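Local structure of CurH (Lyngbya majuscula, 3KG7) at residues R10-N14 and I25-D29; C142-L148 and Q173-G177; A158-L162 and G223-A227; V231-S237 and F275-F281. The protein probably catalyses the loss of water from beta-hydroxyacyl intermediates, as a double-hotdog dehydratase domain of the curacin polyketide synthase. One frame throughout, in Å; residues are numbered along the deposited sequence.

Contact 1 (R10-N14 and I25-D29); sequences RLLGN and IYHQD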
loop_
_atom_site.group_PDB
_atom_site.type_symbol
_atom_site.label_atom_id
_atom_site.label_comp_id
_atom_site.label_asym_id
_atom_site.label_seq_id
_atom_site.Cartn_x
_atom_site.Cartn_y
_atom_site.Cartn_z
ATOM N N ARG C 10 -6.540 9.755 12.608
ATOM C CA ARG C 10 -5.608 10.798 13.057
ATOM C C ARG C 10 -4.200 10.292 13.362
ATOM O O ARG C 10 -3.212 10.942 13.006
ATOM C CB ARG C 10 -6.147 11.533 14.290
ATOM C CG ARG C 10 -6.355 13.009 14.064
ATOM C CD ARG C 10 -6.111 13.838 15.315
ATOM N NE ARG C 10 -5.344 15.043 15.003
ATOM C CZ ARG C 10 -5.847 16.152 14.461
ATOM N NH1 ARG C 10 -7.138 16.239 14.164
ATOM N NH2 ARG C 10 -5.050 17.183 14.210
ATOM N N LEU C 11 -4.116 9.140 14.031
ATOM C CA LEU C 11 -2.837 8.595 14.466
ATOM C C LEU C 11 -2.133 7.766 13.387
ATOM O O LEU C 11 -0.945 7.961 13.135
ATOM C CB LEU C 11 -3.011 7.774 15.745
ATOM C CG LEU C 11 -1.757 7.167 16.387
ATOM C CD1 LEU C 11 -0.875 8.218 16.984
ATOM C CD2 LEU C 11 -2.153 6.165 17.456
ATOM N N LEU C 12 -2.861 6.854 12.750
ATOM C CA LEU C 12 -2.245 5.909 11.829
ATOM C C LEU C 12 -2.185 6.384 10.375
ATOM O O LEU C 12 -1.336 5.933 9.608
ATOM C CB LEU C 12 -2.955 4.559 11.912
ATOM C CG LEU C 12 -2.612 3.663 13.100
ATOM C CD1 LEU C 12 -3.506 2.452 13.060
ATOM C CD2 LEU C 12 -1.168 3.240 13.067
ATOM N N GLY C 13 -3.082 7.287 9.999
ATOM C CA GLY C 13 -3.196 7.699 8.611
ATOM C C GLY C 13 -4.089 6.761 7.829
ATOM O O GLY C 13 -5.084 6.238 8.357
ATOM N N ASN C 14 -3.712 6.540 6.574
ATOM C CA ASN C 14 -4.489 5.733 5.652
ATOM C C ASN C 14 -4.129 4.268 5.711
ATOM O O ASN C 14 -2.953 3.924 5.701
ATOM C CB ASN C 14 -4.275 6.232 4.230
ATOM C CG ASN C 14 -4.740 7.632 4.045
ATOM O OD1 ASN C 14 -5.907 7.876 3.743
ATOM N ND2 ASN C 14 -3.830 8.576 4.218
ATOM N N ILE C 25 -0.418 -1.601 5.250
ATOM C CA ILE C 25 0.399 -0.393 5.371
ATOM C C ILE C 25 -0.482 0.717 5.878
ATOM O O ILE C 25 -1.571 0.925 5.359
ATOM C CB ILE C 25 1.022 0.089 4.031
ATOM C CG1 ILE C 25 1.734 -1.038 3.304
ATOM C CG2 ILE C 25 2.037 1.214 4.266
ATOM C CD1 ILE C 25 2.059 -0.689 1.863
ATOM N N TYR C 26 -0.001 1.420 6.897
ATOM C CA TYR C 26 -0.601 2.661 7.324
ATOM C C TYR C 26 0.307 3.818 6.913
ATOM O O TYR C 26 1.429 3.954 7.408
ATOM C CB TYR C 26 -0.824 2.640 8.825
ATOM C CG TYR C 26 -1.734 1.520 9.297
ATOM C CD1 TYR C 26 -3.109 1.738 9.482
ATOM C CD2 TYR C 26 -1.222 0.241 9.572
ATOM C CE1 TYR C 26 -3.950 0.718 9.919
ATOM C CE2 TYR C 26 -2.063 -0.791 10.013
ATOM C CZ TYR C 26 -3.421 -0.540 10.184
ATOM O OH TYR C 26 -4.257 -1.549 10.618
ATOM N N HIS C 27 -0.168 4.641 5.984
ATOM C CA HIS C 27 0.661 5.717 5.461
ATOM C C HIS C 27 0.048 7.086 5.674
ATOM O O HIS C 27 -1.152 7.268 5.486
ATOM C CB HIS C 27 0.996 5.476 3.991
ATOM C CG HIS C 27 -0.192 5.457 3.085
ATOM N ND1 HIS C 27 -0.488 6.498 2.229
ATOM C CD2 HIS C 27 -1.148 4.519 2.885
ATOM C CE1 HIS C 27 -1.576 6.203 1.540
ATOM N NE2 HIS C 27 -1.998 5.009 1.919
ATOM N N GLN C 28 0.880 8.041 6.078
ATOM C CA GLN C 28 0.451 9.422 6.297
ATOM C C GLN C 28 1.625 10.361 6.148
ATOM O O GLN C 28 2.778 9.935 6.177
ATOM C CB GLN C 28 -0.121 9.596 7.704
ATOM C CG GLN C 28 0.935 9.533 8.800
ATOM C CD GLN C 28 0.338 9.377 10.174
ATOM O OE1 GLN C 28 -0.588 10.099 10.540
ATOM N NE2 GLN C 28 0.864 8.430 10.951
ATOM N N ASP C 29 1.323 11.646 6.016
ATOM C CA ASP C 29 2.349 12.671 6.026
ATOM C C ASP C 29 2.399 13.314 7.399
ATOM O O ASP C 29 1.416 13.910 7.849
ATOM C CB ASP C 29 2.098 13.696 4.917
ATOM C CG ASP C 29 2.414 13.140 3.534
ATOM O OD1 ASP C 29 2.937 13.894 2.690
ATOM O OD2 ASP C 29 2.159 11.940 3.288
HETATM O O HOH W 1 1.112 6.153 9.555
#
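N14 and H27 form a hydrogen-bonded antiparallel pair, N14 N giving to H27 O and H27 N to N14 O, both at 2.9 Å. After the turn through 10-13 the chain enters strand 14-17, outermost within this chain of the double hotdog fold, and pairs with strand 24-30. H27 O is gripped twice: N14 ND2 also donates to it at 3.2 Å, from the face of the carbonyl plane opposite to N14 N. Asparagine suits the site because its short amide can fold back on the bridge while N14 CB lies over one face of the H27 imidazole, 3.8 Å from the ring centroid. L16 of the second subunit packs on H27. On the side covered by helix 52-62, L12 CD1 sits over the Y26 ring, 4.0 Å from its centroid. The backbone angles of G13 (phi 85°) call for glycine, and a CB there would in any case run into Q28 CB and H27 O. Beyond CG the Q28 chain is extended and brings its amide up to the turn, OE1 taking a bond from H35. A leucine in place of Q28 would probably leave H35 and the carbonyl of L11 without their amide partner and free the turn to shift. Q28 NE2 donates to L11 O at 2.9 Å, with 152° at the hydrogen and the oxygen close to the amide plane.

Contact 2 (C142-L148 and Q173-G177); sequences CEQLRPL and QAWIG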
loop_
_atom_site.group_PDB
_atom_site.type_symbol
_atom_site.label_atom_id
_atom_site.label_comp_id
_atom_site.label_asym_id
_atom_site.label_seq_id
_atom_site.Cartn_x
_atom_site.Cartn_y
_atom_site.Cartn_z
ATOM N N CYS C 142 0.016 7.045 48.369
ATOM C CA CYS C 142 0.183 8.493 48.483
ATOM C C CYS C 142 0.188 8.964 49.934
ATOM O O CYS C 142 0.212 10.167 50.197
ATOM C CB CYS C 142 -0.914 9.221 47.706
ATOM S SG CYS C 142 -1.081 8.697 45.997
ATOM N N GLU C 143 0.159 8.012 50.866
ATOM C CA GLU C 143 0.237 8.313 52.294
ATOM C C GLU C 143 1.568 7.830 52.887
ATOM O O GLU C 143 1.908 8.172 54.023
ATOM C CB GLU C 143 -0.959 7.712 53.045
ATOM C CG GLU C 143 -1.380 8.497 54.292
ATOM C CD GLU C 143 -2.715 8.046 54.874
ATOM O OE1 GLU C 143 -2.871 8.101 56.113
ATOM O OE2 GLU C 143 -3.612 7.643 54.102
ATOM N N GLN C 144 2.316 7.044 52.109
ATOM C CA GLN C 144 3.642 6.556 52.524
ATOM C C GLN C 144 4.777 7.139 51.672
ATOM O O GLN C 144 5.956 7.048 52.029
ATOM C CB GLN C 144 3.694 5.021 52.532
ATOM C CG GLN C 144 3.515 4.364 51.160
ATOM C CD GLN C 144 4.109 2.967 51.092
ATOM O OE1 GLN C 144 4.223 2.271 52.105
ATOM N NE2 GLN C 144 4.493 2.551 49.888
ATOM N N LEU C 145 4.416 7.733 50.542
ATOM C CA LEU C 145 5.391 8.421 49.712
ATOM C C LEU C 145 5.428 9.910 50.063
ATOM O O LEU C 145 4.782 10.344 51.023
ATOM C CB LEU C 145 5.099 8.183 48.227
ATOM C CG LEU C 145 5.200 6.721 47.767
ATOM C CD1 LEU C 145 4.658 6.564 46.361
ATOM C CD2 LEU C 145 6.629 6.177 47.862
ATOM N N ARG C 146 6.207 10.681 49.307
ATOM C CA ARG C 146 6.311 12.126 49.517
ATOM C C ARG C 146 6.226 12.860 48.178
ATOM O O ARG C 146 7.122 12.722 47.340
ATOM C CB ARG C 146 7.603 12.482 50.270
ATOM C CG ARG C 146 7.600 12.036 51.726
ATOM C CD ARG C 146 9.023 12.109 52.382
ATOM N NE ARG C 146 9.222 10.864 53.202
ATOM C CZ ARG C 146 8.618 10.656 54.449
ATOM N NH1 ARG C 146 7.752 11.597 55.051
ATOM N NH2 ARG C 146 8.879 9.479 55.091
ATOM N N PRO C 147 5.140 13.637 47.973
ATOM C CA PRO C 147 4.841 14.325 46.711
ATOM C C PRO C 147 5.975 15.212 46.200
ATOM O O PRO C 147 6.743 15.764 46.992
ATOM C CB PRO C 147 3.620 15.182 47.060
ATOM C CG PRO C 147 2.976 14.477 48.185
ATOM C CD PRO C 147 4.103 13.904 48.989
ATOM N N LEU C 148 6.062 15.336 44.880
ATOM C CA LEU C 148 7.087 16.143 44.228
ATOM C C LEU C 148 6.536 17.465 43.725
ATOM O O LEU C 148 5.352 17.582 43.402
ATOM C CB LEU C 148 7.683 15.381 43.044
ATOM C CG LEU C 148 8.922 14.518 43.270
ATOM C CD1 LEU C 148 8.755 13.189 42.545
ATOM C CD2 LEU C 148 10.177 15.256 42.801
ATOM N N GLN C 173 0.588 14.722 38.885
ATOM C CA GLN C 173 1.277 14.664 40.177
ATOM C C GLN C 173 2.346 13.574 40.188
ATOM O O GLN C 173 2.194 12.537 39.541
ATOM C CB GLN C 173 0.266 14.437 41.307
ATOM C CG GLN C 173 0.754 14.838 42.697
ATOM C CD GLN C 173 0.800 16.341 42.904
ATOM O OE1 GLN C 173 -0.018 17.081 42.355
ATOM N NE2 GLN C 173 1.758 16.800 43.704
ATOM N N ALA C 174 3.425 13.816 40.925
ATOM C CA ALA C 174 4.514 12.854 41.031
ATOM C C ALA C 174 4.880 12.563 42.487
ATOM O O ALA C 174 4.940 13.474 43.315
ATOM C CB ALA C 174 5.724 13.354 40.268
ATOM N N TRP C 175 5.109 11.289 42.793
ATOM C CA TRP C 175 5.591 10.885 44.112
ATOM C C TRP C 175 6.885 10.088 43.977
ATOM O O TRP C 175 7.118 9.437 42.958
ATOM C CB TRP C 175 4.540 10.049 44.842
ATOM C CG TRP C 175 3.239 10.756 45.124
ATOM C CD1 TRP C 175 2.904 11.433 46.263
ATOM C CD2 TRP C 175 2.091 10.828 44.263
ATOM N NE1 TRP C 175 1.626 11.932 46.162
ATOM C CE2 TRP C 175 1.105 11.575 44.943
ATOM C CE3 TRP C 175 1.800 10.333 42.984
ATOM C CZ2 TRP C 175 -0.152 11.845 44.386
ATOM C CZ3 TRP C 175 0.549 10.603 42.431
ATOM C CH2 TRP C 175 -0.409 11.351 43.134
ATOM N N ILE C 176 7.717 10.140 45.013
ATOM C CA ILE C 176 9.001 9.438 45.017
ATOM C C ILE C 176 9.326 8.795 46.374
ATOM O O ILE C 176 9.126 9.398 47.431
ATOM C CB ILE C 176 10.166 10.374 44.552
ATOM C CG1 ILE C 176 11.417 9.569 44.181
ATOM C CG2 ILE C 176 10.483 11.463 45.590
ATOM C CD1 ILE C 176 11.374 9.003 42.786
ATOM N N GLY C 177 9.806 7.557 46.324
ATOM C CA GLY C 177 10.342 6.877 47.492
ATOM C C GLY C 177 11.794 6.529 47.236
ATOM O O GLY C 177 12.364 6.928 46.213
#
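The indole of W175 has C142 SG over one face, 3.8 Å from the centroid of the six-membered ring and 19° off its normal, while Q173 CG of its own strand lies against the opposite face. The first is a cysteine sulfur-aromatic contact, which joins the weakly bonded last part of helix 138-144 to strand 171-176 of the double hotdog fold. P147 approaches the pyrrole part obliquely, its CG 3.5 Å from W175 NE1. Nearer the backbone, L145 crosses the tryptophan at about a right angle, with CD1 resting 3.8 Å from W175 CB. W175 holds CG anti to its carbonyl carbon (chi1 -62°), which sets the indole among these neighbours. An alanine at W175 would probably open a gap between the sulfur of C142 and the ring of P147 and strip both of their shared surface. Strand 146-147 is short and weakly bonded, outermost within the chain. Proline suits it, since P147 stands in a non-hydrogen-bonded pair with W175 and needs no N-H there. L148 packs on the opposite face of strand 171-176 from W175: L148 CD1 meets I176 CB at 3.7 Å and A174 CB at 3.8 Å. G177, lacking a side chain, lets L145 CD2 lie against its backbone N. The backbones are joined by L148 N, which donates to A174 O at 2.7 Å with 150° at the hydrogen.

Contact 3 (A158-L162 and G223-A227); sequences ASISL and GVFWA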
loop_
_atom_site.group_PDB
_atom_site.type_symbol
_atom_site.label_atom_id
_atom_site.label_comp_id
_atom_site.label_asym_id
_atom_site.label_seq_id
_atom_site.Cartn_x
_atom_site.Cartn_y
_atom_site.Cartn_z
ATOM N N ALA C 158 15.269 19.388 31.404
ATOM C CA ALA C 158 15.990 20.487 30.767
ATOM C C ALA C 158 17.495 20.250 30.804
ATOM O O ALA C 158 18.220 20.688 29.904
ATOM C CB ALA C 158 15.639 21.812 31.422
ATOM N N SER C 159 17.943 19.536 31.838
ATOM C CA SER C 159 19.355 19.225 32.047
ATOM C C SER C 159 19.877 18.162 31.088
ATOM O O SER C 159 21.093 18.024 30.899
ATOM C CB SER C 159 19.575 18.771 33.487
ATOM O OG SER C 159 19.357 19.843 34.396
ATOM N N ILE C 160 18.957 17.413 30.494
ATOM C CA ILE C 160 19.309 16.459 29.459
ATOM C C ILE C 160 18.729 16.908 28.114
ATOM O O ILE C 160 18.473 16.094 27.222
ATOM C CB ILE C 160 18.892 15.029 29.849
ATOM C CG1 ILE C 160 17.419 14.997 30.300
ATOM C CG2 ILE C 160 19.828 14.522 30.980
ATOM C CD1 ILE C 160 16.751 13.628 30.244
ATOM N N SER C 161 18.545 18.225 27.986
ATOM C CA SER C 161 18.027 18.883 26.767
ATOM C C SER C 161 16.636 18.429 26.330
ATOM O O SER C 161 16.349 18.357 25.135
ATOM C CB SER C 161 19.017 18.761 25.597
ATOM O OG SER C 161 19.993 19.785 25.634
ATOM N N LEU C 162 15.779 18.132 27.303
ATOM C CA LEU C 162 14.401 17.707 27.039
ATOM C C LEU C 162 13.418 18.727 27.612
ATOM O O LEU C 162 13.545 19.131 28.773
ATOM C CB LEU C 162 14.136 16.314 27.630
ATOM C CG LEU C 162 12.706 15.722 27.657
ATOM C CD1 LEU C 162 12.078 15.550 26.251
ATOM C CD2 LEU C 162 12.662 14.381 28.416
ATOM N N GLY C 223 24.327 17.806 29.465
ATOM C CA GLY C 223 23.381 18.283 28.450
ATOM C C GLY C 223 22.920 17.183 27.510
ATOM O O GLY C 223 21.922 17.336 26.801
ATOM N N VAL C 224 23.656 16.073 27.517
ATOM C CA VAL C 224 23.428 14.934 26.630
ATOM C C VAL C 224 22.125 14.218 26.974
ATOM O O VAL C 224 21.845 13.955 28.142
ATOM C CB VAL C 224 24.629 13.946 26.687
ATOM C CG1 VAL C 224 24.296 12.605 26.027
ATOM C CG2 VAL C 224 25.871 14.576 26.047
ATOM N N PHE C 225 21.344 13.907 25.940
ATOM C CA PHE C 225 20.024 13.271 26.072
ATOM C C PHE C 225 20.103 11.759 26.291
ATOM O O PHE C 225 21.010 11.093 25.788
ATOM C CB PHE C 225 19.191 13.577 24.817
ATOM C CG PHE C 225 17.786 13.036 24.848
ATOM C CD1 PHE C 225 16.890 13.418 25.849
ATOM C CD2 PHE C 225 17.342 12.179 23.838
ATOM C CE1 PHE C 225 15.576 12.922 25.858
ATOM C CE2 PHE C 225 16.034 11.684 23.835
ATOM C CZ PHE C 225 15.150 12.053 24.846
ATOM N N TRP C 226 19.144 11.235 27.055
ATOM C CA TRP C 226 18.945 9.790 27.220
ATOM C C TRP C 226 17.830 9.312 26.282
ATOM O O TRP C 226 16.645 9.450 26.606
ATOM C CB TRP C 226 18.549 9.456 28.663
ATOM C CG TRP C 226 19.659 9.421 29.683
ATOM C CD1 TRP C 226 19.938 10.377 30.619
ATOM C CD2 TRP C 226 20.603 8.361 29.903
ATOM N NE1 TRP C 226 21.007 9.990 31.396
ATOM C CE2 TRP C 226 21.434 8.757 30.979
ATOM C CE3 TRP C 226 20.836 7.123 29.289
ATOM C CZ2 TRP C 226 22.482 7.955 31.457
ATOM C CZ3 TRP C 226 21.881 6.323 29.768
ATOM C CH2 TRP C 226 22.689 6.746 30.840
ATOM N N ALA C 227 18.211 8.750 25.134
ATOM C CA ALA C 227 17.251 8.292 24.118
ATOM C C ALA C 227 16.786 6.858 24.341
ATOM O O ALA C 227 17.617 5.964 24.530
ATOM C CB ALA C 227 17.842 8.421 22.730
#
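S161 OG gives a weak hydrogen bond to G223 O, 3.3 Å away, joining the end of helix 150-159 to the loop that leads into strand 225-236. S161 is the C-prime residue of the Schellman motif that ends this helix, and its positive phi (59°) turns the chain so that its CB points at the G223 loop. G223 also has positive phi, a shape that favours glycine, and its CA brings a C-H to S159 O at 3.4 Å. I160 O lies at the edge of the F225 ring near its plane, 3.4 Å from F225 CD1. The I160 side chain holds CG2 anti to the carbonyl carbon, which carries that methyl to 3.5 Å from V224 O; the same branch meets, two residues on, the W226 ring, 4.2 Å from W226 CD1. L162 crosses F225 obliquely, with CB and CD2 each 4.1 Å from F225 CE1. V43 of strand 41-43 touches both L162 and F225, and Y44 OH accepts from F225 N. With one weak hydrogen bond, C-H to carbonyl contacts and apolar packing between the segments, the join probably depends more on fit than on strong polar bonds.

Contact 4 (V231-S237 and F275-F281); sequences VKEMTLS and FGRINGF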
loop_
_atom_site.group_PDB
_atom_site.type_symbol
_atom_site.label_atom_id
_atom_site.label_comp_id
_atom_site.label_asym_id
_atom_site.label_seq_id
_atom_site.Cartn_x
_atom_site.Cartn_y
_atom_site.Cartn_z
ATOM N N VAL C 231 12.746 -1.791 24.064
ATOM C CA VAL C 231 11.781 -2.215 25.074
ATOM C C VAL C 231 11.553 -3.712 24.898
ATOM O O VAL C 231 11.191 -4.160 23.811
ATOM C CB VAL C 231 10.427 -1.471 24.923
ATOM C CG1 VAL C 231 9.397 -1.999 25.927
ATOM C CG2 VAL C 231 10.610 0.025 25.094
ATOM N N LYS C 232 11.773 -4.481 25.959
ATOM C CA LYS C 232 11.600 -5.927 25.900
ATOM C C LYS C 232 10.155 -6.294 25.578
ATOM O O LYS C 232 9.897 -6.971 24.588
ATOM C CB LYS C 232 12.054 -6.569 27.215
ATOM C CG LYS C 232 11.700 -8.049 27.375
ATOM C CD LYS C 232 12.690 -8.982 26.679
ATOM C CE LYS C 232 12.221 -10.426 26.793
ATOM N NZ LYS C 232 13.307 -11.382 26.468
ATOM N N GLU C 233 9.223 -5.828 26.405
ATOM C CA GLU C 233 7.805 -6.135 26.225
ATOM C C GLU C 233 6.934 -4.971 26.674
ATOM O O GLU C 233 7.284 -4.236 27.602
ATOM C CB GLU C 233 7.421 -7.432 26.966
ATOM C CG GLU C 233 5.919 -7.750 26.986
ATOM C CD GLU C 233 5.591 -9.185 26.565
ATOM O OE1 GLU C 233 6.380 -9.782 25.798
ATOM O OE2 GLU C 233 4.531 -9.713 26.980
HETATM N N MSE C 234 5.806 -4.805 25.992
HETATM C CA MSE C 234 4.793 -3.841 26.388
HETATM C C MSE C 234 3.423 -4.483 26.200
HETATM O O MSE C 234 3.079 -4.934 25.108
HETATM C CB MSE C 234 4.919 -2.544 25.581
HETATM C CG MSE C 234 4.440 -1.297 26.320
HETATM SE SE MSE C 234 2.563 -0.852 26.010
HETATM C CE MSE C 234 2.070 -0.018 27.707
ATOM N N THR C 235 2.657 -4.559 27.280
ATOM C CA THR C 235 1.310 -5.118 27.210
ATOM C C THR C 235 0.292 -4.076 27.613
ATOM O O THR C 235 0.567 -3.224 28.462
ATOM C CB THR C 235 1.125 -6.315 28.144
ATOM O OG1 THR C 235 1.189 -5.870 29.508
ATOM C CG2 THR C 235 2.189 -7.372 27.881
ATOM N N LEU C 236 -0.886 -4.153 27.011
ATOM C CA LEU C 236 -1.995 -3.307 27.408
ATOM C C LEU C 236 -3.299 -4.090 27.265
ATOM O O LEU C 236 -3.578 -4.644 26.196
ATOM C CB LEU C 236 -2.013 -2.023 26.573
ATOM C CG LEU C 236 -3.096 -1.005 26.935
ATOM C CD1 LEU C 236 -2.916 -0.486 28.366
ATOM C CD2 LEU C 236 -3.119 0.131 25.930
ATOM N N SER C 237 -4.081 -4.144 28.343
ATOM C CA SER C 237 -5.306 -4.952 28.372
ATOM C C SER C 237 -6.510 -4.206 27.817
ATOM O O SER C 237 -7.366 -4.810 27.173
ATOM C CB SER C 237 -5.634 -5.427 29.784
ATOM O OG SER C 237 -4.512 -6.027 30.391
ATOM N N PHE C 275 -3.389 -2.669 34.401
ATOM C CA PHE C 275 -4.040 -2.928 33.114
ATOM C C PHE C 275 -3.056 -2.866 31.941
ATOM O O PHE C 275 -3.432 -3.091 30.790
ATOM C CB PHE C 275 -5.234 -1.984 32.907
ATOM C CG PHE C 275 -4.848 -0.550 32.698
ATOM C CD1 PHE C 275 -4.379 0.227 33.762
ATOM C CD2 PHE C 275 -4.954 0.030 31.438
ATOM C CE1 PHE C 275 -4.014 1.551 33.575
ATOM C CE2 PHE C 275 -4.591 1.359 31.237
ATOM C CZ PHE C 275 -4.122 2.124 32.311
ATOM N N GLY C 276 -1.798 -2.569 32.241
ATOM C CA GLY C 276 -0.743 -2.588 31.242
ATOM C C GLY C 276 0.620 -2.492 31.888
ATOM O O GLY C 276 0.733 -2.092 33.051
ATOM N N ARG C 277 1.659 -2.875 31.152
ATOM C CA ARG C 277 3.023 -2.747 31.662
ATOM C C ARG C 277 4.049 -2.590 30.554
ATOM O O ARG C 277 3.819 -3.005 29.416
ATOM C CB ARG C 277 3.397 -3.919 32.580
ATOM C CG ARG C 277 3.511 -5.271 31.889
ATOM C CD ARG C 277 3.885 -6.359 32.882
ATOM N NE ARG C 277 5.052 -5.977 33.682
ATOM C CZ ARG C 277 5.399 -6.547 34.836
ATOM N NH1 ARG C 277 4.671 -7.534 35.347
ATOM N NH2 ARG C 277 6.480 -6.124 35.481
ATOM N N ILE C 278 5.170 -1.967 30.907
ATOM C CA ILE C 278 6.306 -1.795 30.015
ATOM C C ILE C 278 7.510 -2.431 30.699
ATOM O O ILE C 278 7.925 -1.985 31.775
ATOM C CB ILE C 278 6.591 -0.292 29.734
ATOM C CG1 ILE C 278 5.331 0.407 29.209
ATOM C CG2 ILE C 278 7.760 -0.117 28.749
ATOM C CD1 ILE C 278 5.285 1.874 29.482
ATOM N N ASN C 279 8.049 -3.484 30.088
ATOM C CA ASN C 279 9.214 -4.189 30.628
ATOM C C ASN C 279 10.495 -3.938 29.847
ATOM O O ASN C 279 10.510 -3.957 28.617
ATOM C CB ASN C 279 8.965 -5.696 30.725
ATOM C CG ASN C 279 7.821 -6.038 31.646
ATOM O OD1 ASN C 279 7.894 -5.816 32.855
ATOM N ND2 ASN C 279 6.751 -6.588 31.080
ATOM N N GLY C 280 11.575 -3.711 30.585
ATOM C CA GLY C 280 12.888 -3.520 29.988
ATOM C C GLY C 280 13.019 -2.256 29.166
ATOM O O GLY C 280 13.733 -2.245 28.162
ATOM N N PHE C 281 12.328 -1.195 29.596
ATOM C CA PHE C 281 12.415 0.116 28.947
ATOM C C PHE C 281 13.834 0.660 29.063
ATOM O O PHE C 281 14.257 1.095 30.138
ATOM C CB PHE C 281 11.405 1.108 29.551
ATOM C CG PHE C 281 11.387 2.457 28.866
ATOM C CD1 PHE C 281 11.984 3.567 29.462
ATOM C CD2 PHE C 281 10.777 2.619 27.619
ATOM C CE1 PHE C 281 11.974 4.823 28.822
ATOM C CE2 PHE C 281 10.761 3.873 26.979
ATOM C CZ PHE C 281 11.360 4.973 27.584
#
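V231-S237 and F275-F281 meet as neighbouring antiparallel strands, centred about 11 Å from the centre of the chain; the axes of the segments 233-236 and 275-279 come within 4.6 Å, their directions 173° apart. E233 with N279 and T235 with R277 are hydrogen-bonded pairs; N279 N gives to E233 O at 2.7 Å. Between them M234, a selenomethionine here, faces the same way as I278, and its CG touches I278 CG1 at 3.5 Å. Helix 52-62 covers M234 through I55 and L59, as the helix of a hotdog fold lies against its sheet. At one end K232 and E233 both face N279, a classic beta bulge. Here V231 spreads its methyls, CG1 (anti to the backbone N, chi1 176°) against I278 CG2 and CG2 3.6 Å from F281 CD2. On the face opposite M234 and I278, T235 and R277 lie side by side, T235 OG1 against R277 CG. Glycine suits position 276, because a CB at G276 would run too close to L236 CD1 and T235 O. S237 grips F275 O twice: its N donates at 2.7 Å, nearly along the C=O axis, and its OG at 3.2 Å from above the carbonyl plane.

In the fold
Contact 1 is complete in sequence before any other begins and belongs to the first hotdog half, contacts 2 to 4 to the second. Along the chain contacts 2 and 3 interleave, with strand 146-147 followed by helix 150-159, and contact 4 comes after both. Contacts 1 and 2 are farthest apart, their centres 39 Å from each other on opposite sides of the chain's centre, near the two ends of the strand order. Contacts 3 and 4 share strand 225-236, yet their centres are 24 Å apart. Thus helix 150-159 ends against the approach to strand 225-236, and the same strand, past its bulge, pairs with strand 274-286 in the second half of the double hotdog.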